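Local coordinates for clavulanic acid biosynthesis oligopeptide binding protein 2 (Streptomyces clavuligerus, PDB 2WOL) that probably binds oligopeptides as a solute-binding protein of the pathway that makes the beta-lactamase inhibitor clavulanic acid, at residues A203-R207 / D208-S212; T116-D119 / V120-A123; H233-R236 / A237-P240. One frame throughout, in Å; residues are numbered along the deposited sequence.

Contact 1: residues A203-R207 / D208-S212; sequences ADYGR and DPRSS
Y205 lays one face of its ring against P209, whose CA sits 3.9 Å from the ring centroid and only 19° off the normal, a CH-pi contact displaced toward the hydroxyl half of the ring. P209 CB adds apolar packing at 3.7 Å from Y205 CE2. With CG opposite the backbone N (chi1 -171°), the tyrosine is turned forward along the chain, and its phenol reaches past the proline to the next residue. There R210 N donates to Y205 OH at 3.0 Å. A water in the ring plane, 2.6 Å from Y205 OH and 2.9 Å from R210 O, spans the same two residues, so the phenol oxygen is gripped by a backbone N-H and a water together.

At the near end of the turn, D208 N donates to Y205 O over 3.1 Å, coming from above the carbonyl plane; this i to i+3 bond continues the 3-10 pattern of R207 N with D204 O. D208 itself leaves the 3-10 conformation, and P209, which has no N-H, cannot extend the pattern; its ring carbon CD settles 3.4 Å from G206 O. R210 folds back to a rather long salt bridge with D208, but its firmer partner is D110. The turn lies at the surface in the loop between helix 183-186 and strand 215-221, with Y205 also resting on D47 and P48 of another loop.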
ATOM      1  N   ALA A 203      -6.534 -20.896 -12.494  1.00 12.12           N
ATOM      2  CA  ALA A 203      -7.247 -20.687 -11.231  1.00 12.28           C
ATOM      3  C   ALA A 203      -6.634 -21.465 -10.066  1.00 12.37           C
ATOM      4  O   ALA A 203      -6.824 -21.100  -8.902  1.00 12.52           O
ATOM      5  CB  ALA A 203      -8.715 -21.064 -11.391  1.00 12.55           C
ATOM      6  N   ASP A 204      -5.906 -22.533 -10.390  1.00 12.67           N
ATOM      7  CA  ASP A 204      -5.311 -23.413  -9.385  1.00 13.22           C
ATOM      8  C   ASP A 204      -3.829 -23.141  -9.122  1.00 12.75           C
ATOM      9  O   ASP A 204      -3.193 -23.883  -8.368  1.00 13.01           O
ATOM     10  CB  ASP A 204      -5.482 -24.878  -9.805  1.00 13.96           C
ATOM     11  CG  ASP A 204      -6.934 -25.305  -9.861  1.00 15.42           C
ATOM     12  OD1 ASP A 204      -7.665 -25.092  -8.869  1.00 18.64           O
ATOM     13  OD2 ASP A 204      -7.345 -25.861 -10.901  1.00 18.04           O
ATOM     14  N   TYR A 205      -3.283 -22.087  -9.731  1.00 11.92           N
ATOM     15  CA  TYR A 205      -1.841 -21.833  -9.672  1.00 11.30           C
ATOM     16  C   TYR A 205      -1.305 -21.695  -8.245  1.00 11.64           C
ATOM     17  O   TYR A 205      -0.211 -22.169  -7.947  1.00 11.44           O
ATOM     18  CB  TYR A 205      -1.447 -20.620 -10.525  1.00 10.92           C
ATOM     19  CG  TYR A 205       0.053 -20.442 -10.670  1.00 10.45           C
ATOM     20  CD1 TYR A 205       0.836 -21.419 -11.295  1.00  9.13           C
ATOM     21  CD2 TYR A 205       0.690 -19.302 -10.183  1.00  9.78           C
ATOM     22  CE1 TYR A 205       2.208 -21.264 -11.426  1.00  9.16           C
ATOM     23  CE2 TYR A 205       2.065 -19.133 -10.313  1.00  8.76           C
ATOM     24  CZ  TYR A 205       2.818 -20.120 -10.933  1.00  9.88           C
ATOM     25  OH  TYR A 205       4.175 -19.965 -11.063  1.00 10.48           O
ATOM     26  N   GLY A 206      -2.085 -21.056  -7.374  1.00 11.91           N
ATOM     27  CA  GLY A 206      -1.698 -20.858  -5.974  1.00 13.16           C
ATOM     28  C   GLY A 206      -1.481 -22.140  -5.189  1.00 13.88           C
ATOM     29  O   GLY A 206      -0.802 -22.137  -4.161  1.00 14.10           O
ATOM     30  N   ARG A 207      -2.058 -23.237  -5.674  1.00 14.46           N
ATOM     31  CA  ARG A 207      -1.942 -24.544  -5.020  1.00 15.58           C
ATOM     32  C   ARG A 207      -0.583 -25.201  -5.269  1.00 15.21           C
ATOM     33  O   ARG A 207      -0.191 -26.130  -4.556  1.00 15.34           O
ATOM     34  CB  ARG A 207      -3.071 -25.476  -5.480  1.00 15.67           C
ATOM     35  CG  ARG A 207      -4.459 -25.038  -5.024  1.00 16.77           C
ATOM     36  CD  ARG A 207      -5.564 -25.974  -5.537  1.00 17.78           C
ATOM     37  NE  ARG A 207      -5.636 -27.275  -4.861  1.00 22.59           N
ATOM     38  CZ  ARG A 207      -5.420 -27.499  -3.562  1.00 24.74           C
ATOM     39  NH1 ARG A 207      -5.112 -26.508  -2.733  1.00 26.16           N
ATOM     40  NH2 ARG A 207      -5.522 -28.734  -3.086  1.00 26.44           N
ATOM     41  N   ASP A 208       0.121 -24.721  -6.291  1.00 15.05           N
ATOM     42  CA  ASP A 208       1.445 -25.226  -6.639  1.00 15.21           C
ATOM     43  C   ASP A 208       2.175 -24.206  -7.521  1.00 14.61           C
ATOM     44  O   ASP A 208       2.436 -24.476  -8.697  1.00 14.87           O
ATOM     45  CB  ASP A 208       1.324 -26.584  -7.350  1.00 15.74           C
ATOM     46  CG  ASP A 208       2.674 -27.236  -7.633  1.00 17.52           C
ATOM     47  OD1 ASP A 208       3.683 -26.872  -6.986  1.00 19.41           O
ATOM     48  OD2 ASP A 208       2.722 -28.118  -8.517  1.00 21.18           O
ATOM     49  N   PRO A 209       2.499 -23.021  -6.962  1.00 13.81           N
ATOM     50  CA  PRO A 209       3.150 -22.017  -7.800  1.00 13.41           C
ATOM     51  C   PRO A 209       4.644 -22.277  -7.927  1.00 13.12           C
ATOM     52  O   PRO A 209       5.262 -22.825  -7.002  1.00 13.70           O
ATOM     53  CB  PRO A 209       2.905 -20.715  -7.033  1.00 13.54           C
ATOM     54  CG  PRO A 209       2.855 -21.136  -5.602  1.00 13.48           C
ATOM     55  CD  PRO A 209       2.300 -22.543  -5.577  1.00 13.67           C
ATOM     56  N   ARG A 210       5.218 -21.896  -9.062  1.00 12.36           N
ATOM     57  CA  ARG A 210       6.665 -21.927  -9.208  1.00 12.18           C
ATOM     58  C   ARG A 210       7.277 -20.795  -8.393  1.00 11.73           C
ATOM     59  O   ARG A 210       6.629 -19.772  -8.140  1.00 11.72           O
ATOM     60  CB  ARG A 210       7.089 -21.834 -10.679  1.00 12.36           C
ATOM     61  CG  ARG A 210       6.670 -23.038 -11.537  1.00 13.65           C
ATOM     62  CD  ARG A 210       7.612 -24.249 -11.417  1.00 15.94           C
ATOM     63  NE  ARG A 210       7.652 -24.824 -10.068  1.00 17.06           N
ATOM     64  CZ  ARG A 210       6.712 -25.606  -9.538  1.00 18.34           C
ATOM     65  NH1 ARG A 210       5.628 -25.938 -10.231  1.00 19.61           N
ATOM     66  NH2 ARG A 210       6.858 -26.063  -8.301  1.00 19.74           N
ATOM     67  N   SER A 211       8.519 -21.001  -7.968  1.00 10.92           N
ATOM     68  CA  SER A 211       9.271 -19.994  -7.241  1.00 10.52           C
ATOM     69  C   SER A 211      10.536 -19.640  -7.994  1.00 10.15           C
ATOM     70  O   SER A 211      11.265 -20.529  -8.434  1.00 10.30           O
ATOM     71  CB  SER A 211       9.623 -20.487  -5.836  0.50 10.58           C
ATOM     72  OG  SER A 211       8.520 -20.358  -4.959  0.50 10.84           O
ATOM     73  N   SER A 212      10.797 -18.345  -8.134  1.00  9.44           N
ATOM     74  CA  SER A 212      12.073 -17.873  -8.659  1.00  8.97           C
ATOM     75  C   SER A 212      12.925 -17.266  -7.545  1.00  8.97           C
ATOM     76  O   SER A 212      14.079 -16.897  -7.768  1.00  9.52           O
ATOM     77  CB  SER A 212      11.870 -16.870  -9.794  1.00  9.17           C
ATOM     78  OG  SER A 212      11.164 -15.719  -9.360  1.00  8.42           O
TER
HETATM   79  O   HOH W   1       5.515 -18.003 -10.103  1.00 16.31           O

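Contact 2: residues T116-D119 / V120-A123; sequences TSDD and VRHA
Residues 117-123 form the first turns of helix 117-127, with T116 just ahead of it, and three i to i+4 backbone bonds join the two segments. R121 N meets S117 O at 3.0 Å almost end-on to the carbonyl, with an N-H...O angle of 174°. H122 N reaches D118 O at 2.9 Å and A123 N reaches D119 O at 3.0 Å, both more bent, and V120 N adds a weak bond to S117 O.

V120 and R121 pack on I172 of strand 171-175, and R121 also on T166 of strand 164-166, which sets the helix start against the four-strand antiparallel sheet. D118 and R121 run alongside each other. In the conformer described, one of two, D118 OD1 comes within 3.3 Å of R121 NH2 but well out of the guanidinium plane, so charge alone joins them, and the same oxygen bonds T166. R121 NH1 bonds V164 O. A water at the guanidinium edge accepts from R121 NE at 3.0 Å and donates to D118 O. D119 turns back beside its own backbone N (chi1 -55°), bringing OD2 to 3.1 Å from T116 N, which approaches from above the carboxylate plane; Y109 OH binds the same oxygen. H122 NE2 is hydrogen-bonded to D200. Two carboxylates in the first turn would probably be favoured by the helix dipole, and buried D119 ties up a backbone N-H just ahead of the helix.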
ATOM      1  N   THR A 116      12.841 -17.300 -18.504  1.00 12.02           N
ATOM      2  CA  THR A 116      13.028 -16.549 -19.745  1.00 12.22           C
ATOM      3  C   THR A 116      12.100 -15.341 -19.799  1.00 11.82           C
ATOM      4  O   THR A 116      11.141 -15.241 -19.027  1.00 11.57           O
ATOM      5  CB  THR A 116      12.788 -17.422 -21.010  1.00 12.29           C
ATOM      6  OG1 THR A 116      11.405 -17.793 -21.088  1.00 13.55           O
ATOM      7  CG2 THR A 116      13.663 -18.676 -20.996  1.00 12.80           C
ATOM      8  N   SER A 117      12.388 -14.427 -20.722  1.00 11.46           N
ATOM      9  CA  SER A 117      11.567 -13.232 -20.927  1.00 11.41           C
ATOM     10  C   SER A 117      10.112 -13.569 -21.269  1.00 11.21           C
ATOM     11  O   SER A 117       9.199 -12.822 -20.909  1.00 11.31           O
ATOM     12  CB  SER A 117      12.177 -12.345 -22.008  1.00 11.62           C
ATOM     13  OG  SER A 117      12.238 -13.029 -23.250  1.00 11.76           O
ATOM     14  N   ASP A 118       9.901 -14.697 -21.946  1.00 10.86           N
ATOM     15  CA  ASP A 118       8.551 -15.197 -22.227  1.00 10.85           C
ATOM     16  C   ASP A 118       7.720 -15.362 -20.953  1.00 10.47           C
ATOM     17  O   ASP A 118       6.505 -15.182 -20.983  1.00  9.90           O
ATOM     18  CB  ASP A 118       8.592 -16.511 -23.010  0.50 11.12           C
ATOM     19  CG  ASP A 118       8.517 -16.304 -24.519  0.50 12.06           C
ATOM     20  OD1 ASP A 118       8.594 -15.149 -24.993  0.50 12.74           O
ATOM     21  OD2 ASP A 118       8.375 -17.314 -25.238  0.50 13.68           O
ATOM     22  N   ASP A 119       8.383 -15.699 -19.846  1.00  9.75           N
ATOM     23  CA  ASP A 119       7.701 -15.946 -18.571  1.00  9.64           C
ATOM     24  C   ASP A 119       7.263 -14.645 -17.911  1.00  9.57           C
ATOM     25  O   ASP A 119       6.258 -14.620 -17.189  1.00  9.26           O
ATOM     26  CB  ASP A 119       8.614 -16.706 -17.609  1.00  9.49           C
ATOM     27  CG  ASP A 119       9.157 -18.003 -18.194  1.00 10.86           C
ATOM     28  OD1 ASP A 119       8.612 -18.504 -19.206  1.00 12.12           O
ATOM     29  OD2 ASP A 119      10.130 -18.534 -17.615  1.00 12.02           O
ATOM     30  N   VAL A 120       8.026 -13.579 -18.147  1.00  9.12           N
ATOM     31  CA  VAL A 120       7.675 -12.260 -17.633  1.00  9.28           C
ATOM     32  C   VAL A 120       6.499 -11.713 -18.434  1.00  9.29           C
ATOM     33  O   VAL A 120       5.541 -11.191 -17.858  1.00  9.34           O
ATOM     34  CB  VAL A 120       8.870 -11.271 -17.652  1.00  9.20           C
ATOM     35  CG1 VAL A 120       8.439  -9.900 -17.126  1.00  9.75           C
ATOM     36  CG2 VAL A 120      10.025 -11.812 -16.824  1.00  9.61           C
ATOM     37  N   ARG A 121       6.559 -11.851 -19.757  1.00  9.21           N
ATOM     38  CA  ARG A 121       5.418 -11.481 -20.580  1.00  9.15           C
ATOM     39  C   ARG A 121       4.186 -12.275 -20.168  1.00  8.69           C
ATOM     40  O   ARG A 121       3.093 -11.713 -20.058  1.00  8.35           O
ATOM     41  CB  ARG A 121       5.693 -11.691 -22.063  1.00  9.56           C
ATOM     42  CG  ARG A 121       4.477 -11.392 -22.931  1.00 10.38           C
ATOM     43  CD  ARG A 121       4.856 -11.217 -24.370  1.00 12.05           C
ATOM     44  NE  ARG A 121       5.242 -12.483 -24.978  1.00 12.05           N
ATOM     45  CZ  ARG A 121       5.725 -12.589 -26.207  1.00 13.57           C
ATOM     46  NH1 ARG A 121       5.882 -11.499 -26.954  1.00 13.94           N
ATOM     47  NH2 ARG A 121       6.049 -13.784 -26.685  1.00 14.98           N
ATOM     48  N   HIS A 122       4.357 -13.576 -19.946  1.00  8.45           N
ATOM     49  CA  HIS A 122       3.229 -14.413 -19.557  1.00  7.74           C
ATOM     50  C   HIS A 122       2.587 -13.938 -18.252  1.00  7.77           C
ATOM     51  O   HIS A 122       1.361 -13.874 -18.154  1.00  7.40           O
ATOM     52  CB  HIS A 122       3.599 -15.896 -19.466  1.00  7.99           C
ATOM     53  CG  HIS A 122       2.422 -16.773 -19.178  1.00  8.23           C
ATOM     54  ND1 HIS A 122       1.433 -17.009 -20.110  1.00  9.63           N
ATOM     55  CD2 HIS A 122       2.049 -17.427 -18.054  1.00  8.24           C
ATOM     56  CE1 HIS A 122       0.509 -17.788 -19.575  1.00  9.54           C
ATOM     57  NE2 HIS A 122       0.857 -18.054 -18.329  1.00  9.08           N
ATOM     58  N   ALA A 123       3.417 -13.594 -17.271  1.00  7.51           N
ATOM     59  CA  ALA A 123       2.933 -13.060 -15.998  1.00  7.61           C
ATOM     60  C   ALA A 123       2.090 -11.801 -16.199  1.00  7.54           C
ATOM     61  O   ALA A 123       0.999 -11.678 -15.629  1.00  7.74           O
ATOM     62  CB  ALA A 123       4.101 -12.774 -15.074  1.00  7.54           C
TER
HETATM   63  O   HOH W   2       4.874 -14.925 -23.287  1.00 22.32           O

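Contact 3: residues H233-R236 / A237-P240; sequences HWDR and ATDP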
ATOM      1  N   HIS A 233      17.402 -24.244  -6.505  1.00 13.27           N
ATOM      2  CA  HIS A 233      17.920 -23.733  -7.773  1.00 13.31           C
ATOM      3  C   HIS A 233      18.134 -22.221  -7.800  1.00 13.30           C
ATOM      4  O   HIS A 233      18.628 -21.675  -8.791  1.00 13.09           O
ATOM      5  CB  HIS A 233      17.017 -24.164  -8.929  1.00 13.49           C
ATOM      6  CG  HIS A 233      17.044 -25.636  -9.186  1.00 14.42           C
ATOM      7  ND1 HIS A 233      18.021 -26.238  -9.950  1.00 16.10           N
ATOM      8  CD2 HIS A 233      16.226 -26.630  -8.768  1.00 15.37           C
ATOM      9  CE1 HIS A 233      17.798 -27.540  -9.997  1.00 16.64           C
ATOM     10  NE2 HIS A 233      16.716 -27.804  -9.287  1.00 16.53           N
ATOM     11  N   TRP A 234      17.759 -21.544  -6.717  1.00 12.98           N
ATOM     12  CA  TRP A 234      18.032 -20.117  -6.590  1.00 13.06           C
ATOM     13  C   TRP A 234      19.535 -19.917  -6.401  1.00 13.52           C
ATOM     14  O   TRP A 234      20.167 -20.638  -5.632  1.00 13.87           O
ATOM     15  CB  TRP A 234      17.232 -19.519  -5.430  1.00 12.47           C
ATOM     16  CG  TRP A 234      17.579 -18.100  -5.072  1.00 11.36           C
ATOM     17  CD1 TRP A 234      17.125 -16.957  -5.677  1.00 10.92           C
ATOM     18  CD2 TRP A 234      18.432 -17.673  -4.001  1.00 10.83           C
ATOM     19  NE1 TRP A 234      17.645 -15.848  -5.050  1.00 10.83           N
ATOM     20  CE2 TRP A 234      18.456 -16.261  -4.023  1.00 10.66           C
ATOM     21  CE3 TRP A 234      19.183 -18.348  -3.030  1.00 11.01           C
ATOM     22  CZ2 TRP A 234      19.200 -15.512  -3.107  1.00 10.67           C
ATOM     23  CZ3 TRP A 234      19.921 -17.599  -2.117  1.00 11.27           C
ATOM     24  CH2 TRP A 234      19.926 -16.198  -2.168  1.00 11.53           C
ATOM     25  N   ASP A 235      20.090 -18.946  -7.121  1.00 14.05           N
ATOM     26  CA  ASP A 235      21.532 -18.724  -7.153  1.00 14.82           C
ATOM     27  C   ASP A 235      21.894 -17.411  -6.474  1.00 14.92           C
ATOM     28  O   ASP A 235      21.699 -16.326  -7.026  1.00 14.70           O
ATOM     29  CB  ASP A 235      22.048 -18.757  -8.597  1.00 15.32           C
ATOM     30  CG  ASP A 235      23.576 -18.729  -8.693  1.00 16.41           C
ATOM     31  OD1 ASP A 235      24.265 -18.447  -7.687  1.00 18.20           O
ATOM     32  OD2 ASP A 235      24.090 -18.988  -9.802  1.00 18.57           O
ATOM     33  N   ARG A 236      22.442 -17.544  -5.272  1.00 15.18           N
ATOM     34  CA  ARG A 236      22.860 -16.427  -4.430  1.00 15.96           C
ATOM     35  C   ARG A 236      23.727 -15.400  -5.169  1.00 15.96           C
ATOM     36  O   ARG A 236      23.575 -14.192  -4.976  1.00 15.94           O
ATOM     37  CB  ARG A 236      23.613 -16.993  -3.227  1.00 16.13           C
ATOM     38  CG  ARG A 236      23.946 -16.010  -2.136  1.00 17.74           C
ATOM     39  CD  ARG A 236      24.611 -16.746  -0.981  1.00 17.92           C
ATOM     40  NE  ARG A 236      23.682 -17.624  -0.265  1.00 18.16           N
ATOM     41  CZ  ARG A 236      22.817 -17.199   0.650  1.00 16.91           C
ATOM     42  NH1 ARG A 236      22.760 -15.908   0.950  1.00 18.53           N
ATOM     43  NH2 ARG A 236      22.010 -18.056   1.261  1.00 16.62           N
ATOM     44  N   ALA A 237      24.622 -15.888  -6.028  1.00 16.38           N
ATOM     45  CA  ALA A 237      25.550 -15.030  -6.770  1.00 16.78           C
ATOM     46  C   ALA A 237      24.857 -14.134  -7.796  1.00 16.80           C
ATOM     47  O   ALA A 237      25.443 -13.151  -8.262  1.00 17.41           O
ATOM     48  CB  ALA A 237      26.627 -15.874  -7.442  1.00 16.84           C
ATOM     49  N   THR A 238      23.613 -14.470  -8.135  1.00 16.39           N
ATOM     50  CA  THR A 238      22.853 -13.737  -9.152  1.00 16.01           C
ATOM     51  C   THR A 238      21.814 -12.788  -8.555  1.00 15.54           C
ATOM     52  O   THR A 238      21.115 -12.089  -9.289  1.00 15.65           O
ATOM     53  CB  THR A 238      22.131 -14.691 -10.127  1.00 16.09           C
ATOM     54  OG1 THR A 238      21.025 -15.329  -9.465  1.00 16.06           O
ATOM     55  CG2 THR A 238      23.091 -15.747 -10.663  1.00 16.03           C
ATOM     56  N   ASP A 239      21.719 -12.769  -7.229  1.00 15.09           N
ATOM     57  CA  ASP A 239      20.675 -12.008  -6.552  1.00 14.36           C
ATOM     58  C   ASP A 239      21.277 -10.882  -5.711  1.00 14.55           C
ATOM     59  O   ASP A 239      21.892 -11.154  -4.679  1.00 14.68           O
ATOM     60  CB  ASP A 239      19.832 -12.946  -5.684  1.00 13.98           C
ATOM     61  CG  ASP A 239      18.545 -12.301  -5.200  1.00 12.43           C
ATOM     62  OD1 ASP A 239      18.567 -11.109  -4.832  1.00 11.24           O
ATOM     63  OD2 ASP A 239      17.513 -13.002  -5.184  1.00 10.55           O
ATOM     64  N   PRO A 240      21.103  -9.617  -6.153  1.00 14.57           N
ATOM     65  CA  PRO A 240      21.643  -8.458  -5.435  1.00 14.56           C
ATOM     66  C   PRO A 240      20.759  -7.966  -4.282  1.00 14.49           C
ATOM     67  O   PRO A 240      21.119  -6.997  -3.604  1.00 15.24           O
ATOM     68  CB  PRO A 240      21.716  -7.389  -6.526  1.00 14.61           C
ATOM     69  CG  PRO A 240      20.554  -7.705  -7.415  1.00 14.82           C
ATOM     70  CD  PRO A 240      20.391  -9.210  -7.382  1.00 14.68           C
TER
HETATM   71  O   HOH W   3      18.359 -17.193  -8.926  1.00 16.65           O
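W234 NE1 donates to D239 OD2 at 2.9 Å, and the carboxylate oxygen lies almost exactly in the indole plane. The bond uses the anti side of the oxygen; the carboxylate is turned 66° against the ring, and D239 CB rests 3.7 Å from W234 CZ2. Between these two residues the chain coils tightly. D235 O takes two donors from T238: the hydroxyl OG1 at 2.7 Å, in the carbonyl plane on a lone pair, and the backbone N at 2.9 Å from above that plane. T238 holds OG1 between its backbone N and carbonyl carbon (chi1 72°), which directs the hydroxyl back to D235 and sends CG2 against the D235 carboxylate. D235 OD1 in turn accepts from A237 N at 3.1 Å, an Asx turn that opens the short 3-10 segment, and D239 N closes the coil on R236 O. This compact turn belongs to the connection between strands 225-230 and 248-253, antiparallel neighbours in the five-strand mixed sheet. A water accepts from D235 N and gives a long bond to T238 OG1. Around the indole, R236 N lies 3.9 Å above one face, and the R236 side chain curls back until W234 CZ3 stands over a face of its guanidinium. That group is fixed from beyond the turn by P243 O and A244 O. D239 is positioned by I241 N at OD1 and by a salt bridge from R242 at OD2, while R65 donates to T238 O.

Contact 2 is largely buried, whereas contacts 1 and 3 are surface turns built on 3-10 segments. Regular i to i+4 backbone bonding carries contact 2, with its charged side chains spent on strand 164-166 and nearby loops; the two turns rely instead on an aromatic residue tied five residues ahead, the phenol to a backbone N-H in contact 1 and the indole N-H to a carboxylate in contact 3. Contacts 1 and 3 flank strands 215-221 and 225-230 and touch where S212 O packs 3.7 Å from W234 CD1. R65 reaches both, through its backbone N to S212 and its guanidinium to T238. Contact 2 touches neither, though the loop that carries contact 1 supplies a partner to its helix.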